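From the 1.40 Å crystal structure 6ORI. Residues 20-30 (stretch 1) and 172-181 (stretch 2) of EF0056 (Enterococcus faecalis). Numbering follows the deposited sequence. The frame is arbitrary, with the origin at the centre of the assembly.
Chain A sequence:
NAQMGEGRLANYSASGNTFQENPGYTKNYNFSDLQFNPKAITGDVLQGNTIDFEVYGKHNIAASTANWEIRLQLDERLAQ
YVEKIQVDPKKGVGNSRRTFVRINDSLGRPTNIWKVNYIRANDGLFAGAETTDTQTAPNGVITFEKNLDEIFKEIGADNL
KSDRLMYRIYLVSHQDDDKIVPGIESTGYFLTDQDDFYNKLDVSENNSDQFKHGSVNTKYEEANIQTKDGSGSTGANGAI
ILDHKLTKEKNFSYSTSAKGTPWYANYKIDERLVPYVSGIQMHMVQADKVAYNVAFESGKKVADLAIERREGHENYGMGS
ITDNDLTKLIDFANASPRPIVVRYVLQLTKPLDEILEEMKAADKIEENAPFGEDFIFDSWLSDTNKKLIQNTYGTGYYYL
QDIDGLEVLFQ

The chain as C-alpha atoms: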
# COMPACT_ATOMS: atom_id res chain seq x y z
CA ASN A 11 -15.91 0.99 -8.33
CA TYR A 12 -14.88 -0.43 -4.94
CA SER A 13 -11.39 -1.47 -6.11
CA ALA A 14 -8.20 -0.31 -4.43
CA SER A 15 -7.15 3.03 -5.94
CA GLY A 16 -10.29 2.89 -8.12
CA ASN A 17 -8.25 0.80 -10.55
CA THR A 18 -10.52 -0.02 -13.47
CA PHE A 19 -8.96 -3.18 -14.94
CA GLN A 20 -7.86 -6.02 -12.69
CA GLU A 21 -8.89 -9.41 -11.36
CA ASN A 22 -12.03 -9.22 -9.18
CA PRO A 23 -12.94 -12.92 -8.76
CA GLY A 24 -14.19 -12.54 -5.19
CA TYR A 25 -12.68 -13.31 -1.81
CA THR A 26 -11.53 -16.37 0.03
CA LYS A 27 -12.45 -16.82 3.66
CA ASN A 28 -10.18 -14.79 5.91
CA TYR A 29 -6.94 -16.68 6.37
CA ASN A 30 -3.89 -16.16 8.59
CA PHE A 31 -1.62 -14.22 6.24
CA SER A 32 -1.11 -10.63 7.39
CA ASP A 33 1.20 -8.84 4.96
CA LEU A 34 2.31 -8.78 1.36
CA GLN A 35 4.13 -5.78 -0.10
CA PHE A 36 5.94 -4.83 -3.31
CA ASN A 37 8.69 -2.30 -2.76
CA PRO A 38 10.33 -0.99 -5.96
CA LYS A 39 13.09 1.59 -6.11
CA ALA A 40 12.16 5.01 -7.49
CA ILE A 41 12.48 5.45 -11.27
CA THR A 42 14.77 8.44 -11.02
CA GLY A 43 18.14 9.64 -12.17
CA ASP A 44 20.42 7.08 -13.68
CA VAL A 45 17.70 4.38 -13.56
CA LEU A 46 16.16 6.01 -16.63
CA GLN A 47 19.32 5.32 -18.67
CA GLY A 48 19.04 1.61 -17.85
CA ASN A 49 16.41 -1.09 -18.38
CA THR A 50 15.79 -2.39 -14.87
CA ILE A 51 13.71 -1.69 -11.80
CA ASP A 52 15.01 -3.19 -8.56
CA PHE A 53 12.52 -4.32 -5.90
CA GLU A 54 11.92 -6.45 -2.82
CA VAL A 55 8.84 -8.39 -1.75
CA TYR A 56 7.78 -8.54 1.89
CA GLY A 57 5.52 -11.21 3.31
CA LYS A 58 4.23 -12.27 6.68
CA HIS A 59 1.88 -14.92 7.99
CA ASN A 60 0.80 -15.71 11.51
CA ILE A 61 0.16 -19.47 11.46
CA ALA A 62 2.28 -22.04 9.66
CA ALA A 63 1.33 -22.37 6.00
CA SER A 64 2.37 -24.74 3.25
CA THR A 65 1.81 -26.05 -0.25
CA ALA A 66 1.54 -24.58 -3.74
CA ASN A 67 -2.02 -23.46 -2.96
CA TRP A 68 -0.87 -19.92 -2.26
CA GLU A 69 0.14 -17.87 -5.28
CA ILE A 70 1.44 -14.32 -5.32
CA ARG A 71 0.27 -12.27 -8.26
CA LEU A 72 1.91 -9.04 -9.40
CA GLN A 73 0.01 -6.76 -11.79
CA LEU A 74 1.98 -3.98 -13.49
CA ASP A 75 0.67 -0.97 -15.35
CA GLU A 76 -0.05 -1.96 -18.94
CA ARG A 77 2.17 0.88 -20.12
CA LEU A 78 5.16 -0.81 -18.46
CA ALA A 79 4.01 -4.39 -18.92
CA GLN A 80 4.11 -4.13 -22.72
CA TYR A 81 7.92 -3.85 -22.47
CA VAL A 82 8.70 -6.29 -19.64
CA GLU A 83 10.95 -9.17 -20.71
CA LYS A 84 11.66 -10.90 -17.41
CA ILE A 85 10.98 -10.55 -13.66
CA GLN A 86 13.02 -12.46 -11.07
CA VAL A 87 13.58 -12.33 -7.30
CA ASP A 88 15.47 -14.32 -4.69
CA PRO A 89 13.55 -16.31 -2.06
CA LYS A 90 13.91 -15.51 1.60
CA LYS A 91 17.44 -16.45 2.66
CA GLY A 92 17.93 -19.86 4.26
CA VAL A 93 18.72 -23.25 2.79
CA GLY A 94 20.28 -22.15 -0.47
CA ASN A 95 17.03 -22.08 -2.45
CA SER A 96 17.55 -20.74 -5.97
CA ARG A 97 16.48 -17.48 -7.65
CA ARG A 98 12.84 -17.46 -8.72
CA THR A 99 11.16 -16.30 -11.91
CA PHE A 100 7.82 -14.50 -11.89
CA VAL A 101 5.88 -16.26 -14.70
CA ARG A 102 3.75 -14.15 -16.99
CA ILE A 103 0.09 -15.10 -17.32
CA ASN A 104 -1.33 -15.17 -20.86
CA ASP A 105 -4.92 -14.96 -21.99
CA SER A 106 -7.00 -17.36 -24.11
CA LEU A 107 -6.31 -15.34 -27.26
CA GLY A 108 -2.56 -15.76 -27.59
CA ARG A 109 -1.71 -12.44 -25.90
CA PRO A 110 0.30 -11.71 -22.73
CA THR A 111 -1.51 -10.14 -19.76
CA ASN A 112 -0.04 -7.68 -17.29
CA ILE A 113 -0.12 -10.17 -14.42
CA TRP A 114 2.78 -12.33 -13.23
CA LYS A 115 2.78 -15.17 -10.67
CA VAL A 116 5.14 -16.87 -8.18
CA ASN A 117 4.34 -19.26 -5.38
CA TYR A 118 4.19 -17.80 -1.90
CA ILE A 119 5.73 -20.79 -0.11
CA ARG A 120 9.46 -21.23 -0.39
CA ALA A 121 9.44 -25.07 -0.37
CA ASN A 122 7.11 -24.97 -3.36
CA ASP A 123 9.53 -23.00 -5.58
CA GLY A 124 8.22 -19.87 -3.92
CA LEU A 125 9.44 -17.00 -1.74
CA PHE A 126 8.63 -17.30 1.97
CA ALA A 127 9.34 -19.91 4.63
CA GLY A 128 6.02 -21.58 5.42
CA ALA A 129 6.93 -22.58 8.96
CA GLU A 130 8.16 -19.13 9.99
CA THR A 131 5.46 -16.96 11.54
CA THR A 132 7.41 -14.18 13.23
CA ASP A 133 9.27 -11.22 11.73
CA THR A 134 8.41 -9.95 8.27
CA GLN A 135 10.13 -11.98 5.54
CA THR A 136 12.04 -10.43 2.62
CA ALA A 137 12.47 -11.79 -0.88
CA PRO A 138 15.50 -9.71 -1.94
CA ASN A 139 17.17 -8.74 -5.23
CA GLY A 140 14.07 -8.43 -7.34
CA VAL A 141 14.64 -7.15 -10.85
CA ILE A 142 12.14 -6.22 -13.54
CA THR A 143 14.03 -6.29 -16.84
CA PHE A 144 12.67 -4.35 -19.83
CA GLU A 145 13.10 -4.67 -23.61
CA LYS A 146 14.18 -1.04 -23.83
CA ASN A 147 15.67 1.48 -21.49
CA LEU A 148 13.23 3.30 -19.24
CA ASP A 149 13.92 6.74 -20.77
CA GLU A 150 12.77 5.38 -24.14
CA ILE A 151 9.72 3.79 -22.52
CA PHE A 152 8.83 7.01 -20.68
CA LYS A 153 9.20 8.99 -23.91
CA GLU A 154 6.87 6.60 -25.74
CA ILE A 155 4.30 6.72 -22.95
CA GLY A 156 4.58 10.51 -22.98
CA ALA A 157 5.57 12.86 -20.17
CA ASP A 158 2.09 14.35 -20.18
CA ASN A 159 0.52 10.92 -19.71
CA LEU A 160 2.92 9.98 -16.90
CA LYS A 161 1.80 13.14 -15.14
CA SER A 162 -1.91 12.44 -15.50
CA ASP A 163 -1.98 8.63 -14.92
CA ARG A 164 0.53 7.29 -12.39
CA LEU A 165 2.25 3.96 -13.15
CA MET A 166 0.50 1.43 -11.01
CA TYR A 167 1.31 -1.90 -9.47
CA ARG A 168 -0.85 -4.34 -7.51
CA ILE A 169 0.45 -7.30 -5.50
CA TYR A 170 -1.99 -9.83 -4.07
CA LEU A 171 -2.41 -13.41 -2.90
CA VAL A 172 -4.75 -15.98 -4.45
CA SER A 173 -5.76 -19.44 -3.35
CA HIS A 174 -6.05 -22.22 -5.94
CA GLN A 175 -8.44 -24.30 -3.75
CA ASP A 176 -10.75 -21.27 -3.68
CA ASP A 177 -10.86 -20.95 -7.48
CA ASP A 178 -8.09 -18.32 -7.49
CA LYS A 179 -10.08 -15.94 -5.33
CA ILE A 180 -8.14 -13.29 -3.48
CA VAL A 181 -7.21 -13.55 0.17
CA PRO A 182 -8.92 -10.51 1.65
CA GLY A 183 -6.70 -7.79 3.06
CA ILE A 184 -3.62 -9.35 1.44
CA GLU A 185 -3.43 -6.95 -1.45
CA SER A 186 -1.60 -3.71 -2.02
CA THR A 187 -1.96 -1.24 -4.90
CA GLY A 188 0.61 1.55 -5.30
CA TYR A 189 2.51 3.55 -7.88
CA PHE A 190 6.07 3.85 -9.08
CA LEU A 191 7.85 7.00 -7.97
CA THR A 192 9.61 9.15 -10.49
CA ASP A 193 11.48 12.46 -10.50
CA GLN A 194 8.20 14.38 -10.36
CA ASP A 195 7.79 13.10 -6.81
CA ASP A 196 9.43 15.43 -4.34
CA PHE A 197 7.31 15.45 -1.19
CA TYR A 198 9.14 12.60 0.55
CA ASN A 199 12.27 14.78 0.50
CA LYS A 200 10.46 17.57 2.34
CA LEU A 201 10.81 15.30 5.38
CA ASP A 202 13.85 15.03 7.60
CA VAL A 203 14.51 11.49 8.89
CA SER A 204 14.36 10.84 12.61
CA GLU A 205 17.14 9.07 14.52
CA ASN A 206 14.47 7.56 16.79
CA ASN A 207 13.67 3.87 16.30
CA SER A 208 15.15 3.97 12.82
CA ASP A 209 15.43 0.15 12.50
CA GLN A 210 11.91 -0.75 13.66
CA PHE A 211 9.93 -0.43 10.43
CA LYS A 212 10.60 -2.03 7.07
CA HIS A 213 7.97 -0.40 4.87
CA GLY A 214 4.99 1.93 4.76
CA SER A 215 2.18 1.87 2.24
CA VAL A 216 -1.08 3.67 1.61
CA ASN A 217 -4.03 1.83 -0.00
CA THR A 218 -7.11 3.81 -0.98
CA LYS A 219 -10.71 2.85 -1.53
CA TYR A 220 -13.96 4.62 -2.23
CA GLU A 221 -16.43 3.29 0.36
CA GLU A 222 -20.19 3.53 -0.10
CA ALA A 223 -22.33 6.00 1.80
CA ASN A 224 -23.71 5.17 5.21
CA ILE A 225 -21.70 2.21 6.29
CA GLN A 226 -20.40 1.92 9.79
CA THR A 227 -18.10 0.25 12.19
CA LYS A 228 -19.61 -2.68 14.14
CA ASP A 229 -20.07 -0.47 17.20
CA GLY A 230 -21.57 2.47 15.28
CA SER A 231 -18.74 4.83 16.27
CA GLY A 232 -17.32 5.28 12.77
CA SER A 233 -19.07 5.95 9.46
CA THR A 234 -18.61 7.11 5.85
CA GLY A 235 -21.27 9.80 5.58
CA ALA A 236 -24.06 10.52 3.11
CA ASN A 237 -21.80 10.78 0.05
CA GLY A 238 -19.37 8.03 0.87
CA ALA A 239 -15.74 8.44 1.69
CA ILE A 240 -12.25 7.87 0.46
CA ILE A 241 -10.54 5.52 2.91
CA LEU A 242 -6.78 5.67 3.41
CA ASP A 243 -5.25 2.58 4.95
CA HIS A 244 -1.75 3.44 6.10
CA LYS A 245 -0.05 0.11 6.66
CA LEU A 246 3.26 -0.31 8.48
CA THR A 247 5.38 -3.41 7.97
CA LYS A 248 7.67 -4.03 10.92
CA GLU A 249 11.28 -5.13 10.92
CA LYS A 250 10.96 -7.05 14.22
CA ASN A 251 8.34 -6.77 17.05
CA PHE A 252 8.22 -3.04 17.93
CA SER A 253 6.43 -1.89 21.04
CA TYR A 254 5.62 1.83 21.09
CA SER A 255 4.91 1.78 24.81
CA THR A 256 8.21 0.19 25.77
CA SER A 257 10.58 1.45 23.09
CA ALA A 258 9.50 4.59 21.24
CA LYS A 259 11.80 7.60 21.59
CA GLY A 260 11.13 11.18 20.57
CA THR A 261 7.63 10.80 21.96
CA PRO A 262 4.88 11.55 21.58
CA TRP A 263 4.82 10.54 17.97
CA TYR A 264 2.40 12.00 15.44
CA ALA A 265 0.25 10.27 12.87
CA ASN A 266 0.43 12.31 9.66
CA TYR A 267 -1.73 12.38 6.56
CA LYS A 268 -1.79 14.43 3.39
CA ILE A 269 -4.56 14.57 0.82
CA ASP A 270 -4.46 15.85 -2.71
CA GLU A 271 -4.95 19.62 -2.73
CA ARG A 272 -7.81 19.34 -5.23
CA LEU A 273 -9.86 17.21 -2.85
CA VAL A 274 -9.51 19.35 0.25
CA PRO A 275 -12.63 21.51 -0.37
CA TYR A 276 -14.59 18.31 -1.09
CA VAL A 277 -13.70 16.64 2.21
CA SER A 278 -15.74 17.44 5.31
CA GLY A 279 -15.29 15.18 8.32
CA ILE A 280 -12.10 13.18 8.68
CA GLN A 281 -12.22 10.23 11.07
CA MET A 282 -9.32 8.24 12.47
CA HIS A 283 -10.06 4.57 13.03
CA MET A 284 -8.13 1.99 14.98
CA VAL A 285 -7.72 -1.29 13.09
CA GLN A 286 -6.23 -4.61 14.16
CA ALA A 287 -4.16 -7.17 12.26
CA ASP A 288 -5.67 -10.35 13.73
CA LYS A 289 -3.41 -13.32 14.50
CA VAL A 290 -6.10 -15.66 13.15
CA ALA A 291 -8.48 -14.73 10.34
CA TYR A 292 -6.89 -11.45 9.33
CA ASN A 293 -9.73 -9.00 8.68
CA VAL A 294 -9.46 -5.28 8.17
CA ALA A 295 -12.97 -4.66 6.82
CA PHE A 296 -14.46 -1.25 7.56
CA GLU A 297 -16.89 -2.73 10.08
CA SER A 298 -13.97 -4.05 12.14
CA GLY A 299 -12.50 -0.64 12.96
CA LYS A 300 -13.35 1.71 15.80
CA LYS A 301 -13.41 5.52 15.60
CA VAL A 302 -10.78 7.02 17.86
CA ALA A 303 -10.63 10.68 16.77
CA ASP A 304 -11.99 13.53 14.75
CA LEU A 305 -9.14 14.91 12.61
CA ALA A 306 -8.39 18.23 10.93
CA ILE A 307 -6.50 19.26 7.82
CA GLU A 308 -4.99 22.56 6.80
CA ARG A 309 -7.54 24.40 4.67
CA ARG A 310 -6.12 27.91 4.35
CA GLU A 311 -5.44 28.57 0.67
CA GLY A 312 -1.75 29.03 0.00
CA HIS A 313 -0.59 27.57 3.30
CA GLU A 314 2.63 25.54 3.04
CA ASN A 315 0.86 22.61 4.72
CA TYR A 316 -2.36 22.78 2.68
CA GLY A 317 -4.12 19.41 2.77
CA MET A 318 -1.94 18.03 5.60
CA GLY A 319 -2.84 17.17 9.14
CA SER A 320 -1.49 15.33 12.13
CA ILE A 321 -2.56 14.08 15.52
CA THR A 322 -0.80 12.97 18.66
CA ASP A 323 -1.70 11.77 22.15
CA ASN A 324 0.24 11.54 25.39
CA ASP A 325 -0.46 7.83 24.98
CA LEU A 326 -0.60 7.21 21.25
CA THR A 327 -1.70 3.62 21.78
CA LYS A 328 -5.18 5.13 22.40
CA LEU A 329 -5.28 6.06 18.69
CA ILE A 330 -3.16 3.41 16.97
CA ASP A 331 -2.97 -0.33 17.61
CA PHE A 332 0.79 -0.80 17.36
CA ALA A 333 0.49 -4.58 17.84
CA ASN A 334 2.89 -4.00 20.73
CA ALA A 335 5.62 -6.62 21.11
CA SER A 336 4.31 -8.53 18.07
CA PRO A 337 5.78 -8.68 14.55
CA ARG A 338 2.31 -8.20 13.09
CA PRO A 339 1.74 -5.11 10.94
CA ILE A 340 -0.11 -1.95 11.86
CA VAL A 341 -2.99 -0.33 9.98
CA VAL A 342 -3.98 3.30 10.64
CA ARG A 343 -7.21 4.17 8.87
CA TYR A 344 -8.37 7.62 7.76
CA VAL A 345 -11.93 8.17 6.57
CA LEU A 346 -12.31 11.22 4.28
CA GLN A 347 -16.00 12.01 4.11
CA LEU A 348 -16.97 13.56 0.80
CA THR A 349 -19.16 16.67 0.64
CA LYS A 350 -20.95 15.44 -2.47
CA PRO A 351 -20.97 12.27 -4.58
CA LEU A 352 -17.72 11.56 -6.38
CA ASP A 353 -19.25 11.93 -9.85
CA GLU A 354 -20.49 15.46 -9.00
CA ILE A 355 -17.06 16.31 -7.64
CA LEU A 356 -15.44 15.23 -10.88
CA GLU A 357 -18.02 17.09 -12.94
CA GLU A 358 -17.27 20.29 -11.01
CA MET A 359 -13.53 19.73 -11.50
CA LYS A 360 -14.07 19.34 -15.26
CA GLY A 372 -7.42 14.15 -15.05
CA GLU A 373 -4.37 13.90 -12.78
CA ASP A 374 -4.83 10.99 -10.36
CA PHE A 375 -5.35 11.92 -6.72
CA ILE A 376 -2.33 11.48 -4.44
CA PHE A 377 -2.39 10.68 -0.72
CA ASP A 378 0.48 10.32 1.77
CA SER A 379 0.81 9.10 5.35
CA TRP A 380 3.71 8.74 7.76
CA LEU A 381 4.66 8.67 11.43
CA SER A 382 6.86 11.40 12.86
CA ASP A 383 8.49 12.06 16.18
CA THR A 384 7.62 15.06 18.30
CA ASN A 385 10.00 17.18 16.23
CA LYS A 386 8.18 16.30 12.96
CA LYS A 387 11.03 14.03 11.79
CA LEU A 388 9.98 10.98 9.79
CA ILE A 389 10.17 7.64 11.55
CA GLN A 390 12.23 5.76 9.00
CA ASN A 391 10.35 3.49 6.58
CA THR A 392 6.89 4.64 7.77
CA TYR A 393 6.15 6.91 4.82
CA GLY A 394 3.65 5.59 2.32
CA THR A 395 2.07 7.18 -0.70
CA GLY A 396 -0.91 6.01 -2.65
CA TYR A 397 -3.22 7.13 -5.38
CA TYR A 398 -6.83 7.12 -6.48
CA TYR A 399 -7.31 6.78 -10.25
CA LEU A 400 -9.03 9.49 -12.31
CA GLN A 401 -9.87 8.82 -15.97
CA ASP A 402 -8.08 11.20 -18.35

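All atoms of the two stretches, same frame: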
# COMPACT_ATOMS: atom_id res chain seq x y z
N GLN A 20 -8.57 -5.13 -13.60
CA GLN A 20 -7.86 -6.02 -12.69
C GLN A 20 -8.73 -7.23 -12.41
O GLN A 20 -9.92 -7.26 -12.76
CB GLN A 20 -7.54 -5.31 -11.38
CG GLN A 20 -8.77 -4.94 -10.54
CD GLN A 20 -8.39 -4.35 -9.21
OE1 GLN A 20 -7.44 -3.58 -9.13
NE2 GLN A 20 -9.12 -4.71 -8.16
N GLU A 21 -8.15 -8.23 -11.77
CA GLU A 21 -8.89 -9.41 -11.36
C GLU A 21 -9.77 -9.11 -10.14
O GLU A 21 -9.27 -8.67 -9.11
CB GLU A 21 -7.93 -10.55 -11.02
CG GLU A 21 -7.11 -11.05 -12.21
CD GLU A 21 -6.37 -12.37 -11.97
OE1 GLU A 21 -5.68 -12.56 -10.93
OE2 GLU A 21 -6.47 -13.26 -12.85
N ASN A 22 -11.08 -9.34 -10.28
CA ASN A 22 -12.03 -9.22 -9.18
C ASN A 22 -12.89 -10.48 -9.07
O ASN A 22 -14.10 -10.41 -9.25
CB ASN A 22 -12.94 -7.99 -9.37
CG ASN A 22 -12.16 -6.69 -9.34
OD1 ASN A 22 -11.37 -6.45 -8.42
ND2 ASN A 22 -12.38 -5.84 -10.34
N PRO A 23 -12.25 -11.63 -8.81
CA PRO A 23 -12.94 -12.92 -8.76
C PRO A 23 -13.75 -13.15 -7.49
O PRO A 23 -14.55 -14.10 -7.45
CB PRO A 23 -11.80 -13.92 -8.81
CG PRO A 23 -10.67 -13.21 -8.13
CD PRO A 23 -10.81 -11.77 -8.53
N GLY A 24 -13.54 -12.33 -6.47
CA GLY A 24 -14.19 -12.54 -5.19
C GLY A 24 -13.12 -12.81 -4.15
O GLY A 24 -11.93 -12.67 -4.43
N TYR A 25 -13.56 -13.19 -2.96
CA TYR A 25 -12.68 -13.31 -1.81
C TYR A 25 -12.73 -14.70 -1.23
O TYR A 25 -13.78 -15.34 -1.20
CB TYR A 25 -13.07 -12.33 -0.71
CG TYR A 25 -12.87 -10.89 -1.07
CD1 TYR A 25 -11.66 -10.44 -1.59
CD2 TYR A 25 -13.90 -9.96 -0.92
CE1 TYR A 25 -11.47 -9.12 -1.94
CE2 TYR A 25 -13.72 -8.63 -1.26
CZ TYR A 25 -12.50 -8.22 -1.78
OH TYR A 25 -12.32 -6.89 -2.12
N THR A 26 -11.57 -15.18 -0.79
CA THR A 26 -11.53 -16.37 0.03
C THR A 26 -12.05 -16.02 1.43
O THR A 26 -12.18 -14.84 1.79
CB THR A 26 -10.08 -16.93 0.17
OG1 THR A 26 -9.30 -16.05 0.98
CG2 THR A 26 -9.37 -17.09 -1.15
N LYS A 27 -12.29 -17.04 2.24
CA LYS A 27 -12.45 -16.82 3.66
C LYS A 27 -11.20 -16.12 4.17
O LYS A 27 -10.12 -16.19 3.56
CB LYS A 27 -12.67 -18.14 4.40
CG LYS A 27 -11.46 -19.05 4.43
CD LYS A 27 -11.74 -20.31 5.24
CE LYS A 27 -11.83 -20.00 6.73
NZ LYS A 27 -10.95 -20.89 7.54
N ASN A 28 -11.32 -15.46 5.31
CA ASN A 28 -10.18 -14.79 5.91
C ASN A 28 -9.22 -15.82 6.46
O ASN A 28 -9.60 -16.71 7.23
CB ASN A 28 -10.66 -13.80 6.96
CG ASN A 28 -11.55 -12.72 6.35
OD1 ASN A 28 -12.65 -13.01 5.88
ND2 ASN A 28 -11.06 -11.49 6.31
N TYR A 29 -7.99 -15.74 6.00
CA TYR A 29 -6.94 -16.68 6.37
C TYR A 29 -6.00 -16.03 7.39
O TYR A 29 -6.34 -15.05 8.01
CB TYR A 29 -6.21 -17.19 5.11
CG TYR A 29 -7.00 -18.21 4.31
CD1 TYR A 29 -7.34 -19.44 4.87
CD2 TYR A 29 -7.37 -17.98 3.00
CE1 TYR A 29 -8.03 -20.42 4.12
CE2 TYR A 29 -8.06 -18.93 2.26
CZ TYR A 29 -8.41 -20.13 2.83
OH TYR A 29 -9.09 -21.08 2.09
N ASN A 30 -4.80 -16.58 7.54
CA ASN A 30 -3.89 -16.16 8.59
C ASN A 30 -2.63 -15.49 8.05
O ASN A 30 -1.64 -15.35 8.76
CB ASN A 30 -3.49 -17.36 9.44
CG ASN A 30 -4.67 -18.20 9.87
OD1 ASN A 30 -5.70 -17.67 10.32
ND2 ASN A 30 -4.55 -19.52 9.73
N VAL A 172 -3.57 -15.18 -4.09
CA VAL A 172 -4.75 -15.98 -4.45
C VAL A 172 -4.58 -17.39 -3.93
O VAL A 172 -3.48 -17.82 -3.60
CB VAL A 172 -5.03 -16.01 -5.96
CG1 VAL A 172 -5.22 -14.59 -6.52
CG2 VAL A 172 -3.93 -16.74 -6.68
N SER A 173 -5.70 -18.10 -3.87
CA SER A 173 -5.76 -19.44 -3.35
C SER A 173 -6.37 -20.36 -4.41
O SER A 173 -7.52 -20.19 -4.81
CB SER A 173 -6.63 -19.42 -2.11
OG SER A 173 -6.93 -20.75 -1.71
N HIS A 174 -5.60 -21.33 -4.87
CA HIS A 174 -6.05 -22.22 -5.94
C HIS A 174 -7.28 -23.06 -5.51
O HIS A 174 -8.18 -23.28 -6.33
CB HIS A 174 -4.91 -23.12 -6.43
CG HIS A 174 -3.78 -22.39 -7.10
ND1 HIS A 174 -3.96 -21.37 -8.00
CD2 HIS A 174 -2.44 -22.57 -7.00
CE1 HIS A 174 -2.78 -20.93 -8.42
NE2 HIS A 174 -1.85 -21.66 -7.83
N GLN A 175 -7.33 -23.47 -4.25
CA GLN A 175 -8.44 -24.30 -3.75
C GLN A 175 -9.74 -23.50 -3.66
O GLN A 175 -10.82 -24.07 -3.52
CB GLN A 175 -8.08 -24.90 -2.37
CG GLN A 175 -7.92 -23.87 -1.25
CD GLN A 175 -7.26 -24.40 0.00
OE1 GLN A 175 -6.62 -25.44 -0.01
NE2 GLN A 175 -7.40 -23.66 1.10
N ASP A 176 -9.61 -22.18 -3.70
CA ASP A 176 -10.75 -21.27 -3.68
C ASP A 176 -10.96 -20.62 -5.05
O ASP A 176 -11.35 -19.46 -5.16
CB ASP A 176 -10.52 -20.17 -2.63
CG ASP A 176 -10.42 -20.73 -1.22
OD1 ASP A 176 -11.44 -21.28 -0.75
OD2 ASP A 176 -9.36 -20.62 -0.57
N ASP A 177 -10.67 -21.39 -6.10
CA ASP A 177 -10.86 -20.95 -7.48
C ASP A 177 -10.16 -19.63 -7.80
O ASP A 177 -10.68 -18.78 -8.51
CB ASP A 177 -12.36 -20.88 -7.80
CG ASP A 177 -13.06 -22.20 -7.55
OD1 ASP A 177 -12.40 -23.26 -7.70
OD2 ASP A 177 -14.26 -22.20 -7.21
N ASP A 178 -8.95 -19.49 -7.27
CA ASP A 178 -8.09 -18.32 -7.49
C ASP A 178 -8.68 -17.01 -6.99
O ASP A 178 -8.32 -15.92 -7.45
CB ASP A 178 -7.67 -18.21 -8.96
CG ASP A 178 -6.67 -19.25 -9.35
OD1 ASP A 178 -6.16 -19.94 -8.44
OD2 ASP A 178 -6.39 -19.39 -10.56
N LYS A 179 -9.58 -17.11 -6.02
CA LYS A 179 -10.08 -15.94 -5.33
C LYS A 179 -8.96 -15.33 -4.50
O LYS A 179 -7.94 -15.99 -4.18
CB LYS A 179 -11.28 -16.30 -4.46
CG LYS A 179 -12.56 -16.54 -5.27
CD LYS A 179 -13.73 -16.85 -4.34
CE LYS A 179 -15.04 -16.91 -5.09
NZ LYS A 179 -15.17 -18.20 -5.84
N ILE A 180 -9.14 -14.07 -4.18
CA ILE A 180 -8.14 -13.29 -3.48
C ILE A 180 -8.30 -13.40 -1.98
O ILE A 180 -9.41 -13.36 -1.44
CB ILE A 180 -8.26 -11.83 -3.92
CG1 ILE A 180 -7.95 -11.75 -5.41
CG2 ILE A 180 -7.35 -10.93 -3.11
CD1 ILE A 180 -8.14 -10.35 -5.99
N VAL A 181 -7.19 -13.52 -1.27
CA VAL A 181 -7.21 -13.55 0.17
C VAL A 181 -7.44 -12.13 0.69
O VAL A 181 -6.63 -11.23 0.43
CB VAL A 181 -5.92 -14.13 0.71
CG1 VAL A 181 -5.94 -14.21 2.22
CG2 VAL A 181 -5.70 -15.52 0.14
O HOH W 1 -7.85 -14.28 -9.54
O HOH W 2 -13.52 -17.22 -8.54
O HOH W 3 -12.75 -19.62 1.04

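What ties the two backbones together? Ile 180 is gripped at both its polar backbone atoms: its N donates to Gly 24 O at 3.1 Å, and Thr 26 N donates to Ile 180 O at 2.9 Å. Both bonds are nearly straight, and they make a single beta bridge between Tyr 25 and Ile 180. Tyr 25 CA adds a CA-H...O contact, 3.3 Å from Ile 180 O. Gly 24 suits its place because its backbone angles would jam a CB against the preceding carbonyl, and a CB would also lie only 3.2 Å from Lys 179 CE.

Which side chains reinforce the bridge? Tyr 29 points toward stretch 2, and its OH donates to Asp 176 OD2 at 2.7 Å while accepting from Gln 175 NE2 at 3.2 Å. Ser 173 OG also donates to Asp 176 OD2, at 2.7 Å, so the carboxylate oxygen joins the tyrosine to its own turn.

What fills the space around these bonds? Thr 26, buried and directed toward stretch 2, sets CG2 3.7 Å from Ser 173 CB and 3.5 Å from Lys 179 O. Its OG1 donates to Lys 27 O at 2.7 Å, so the hydroxyl is satisfied within its own stretch. Ile 180 extends CD1 to 3.9 Å from Pro 23 CD, and Val 181 CG1 lies 4.1 Å from Tyr 29 CD2, at the ring edge. Altogether 620 Å² is buried, counting both sides.

How is the margin closed? Water 3 accepts from Lys 27 N at 2.9 Å and donates to Asp 176 OD1 at 2.8 Å; water 1 donates to Asp 178 O at 2.7 Å and, weakly, to Glu 21 OE1 at 3.1 Å. Lys 179 lays its aliphatic chain along stretch 1, with CD 3.5 Å from Tyr 25 O.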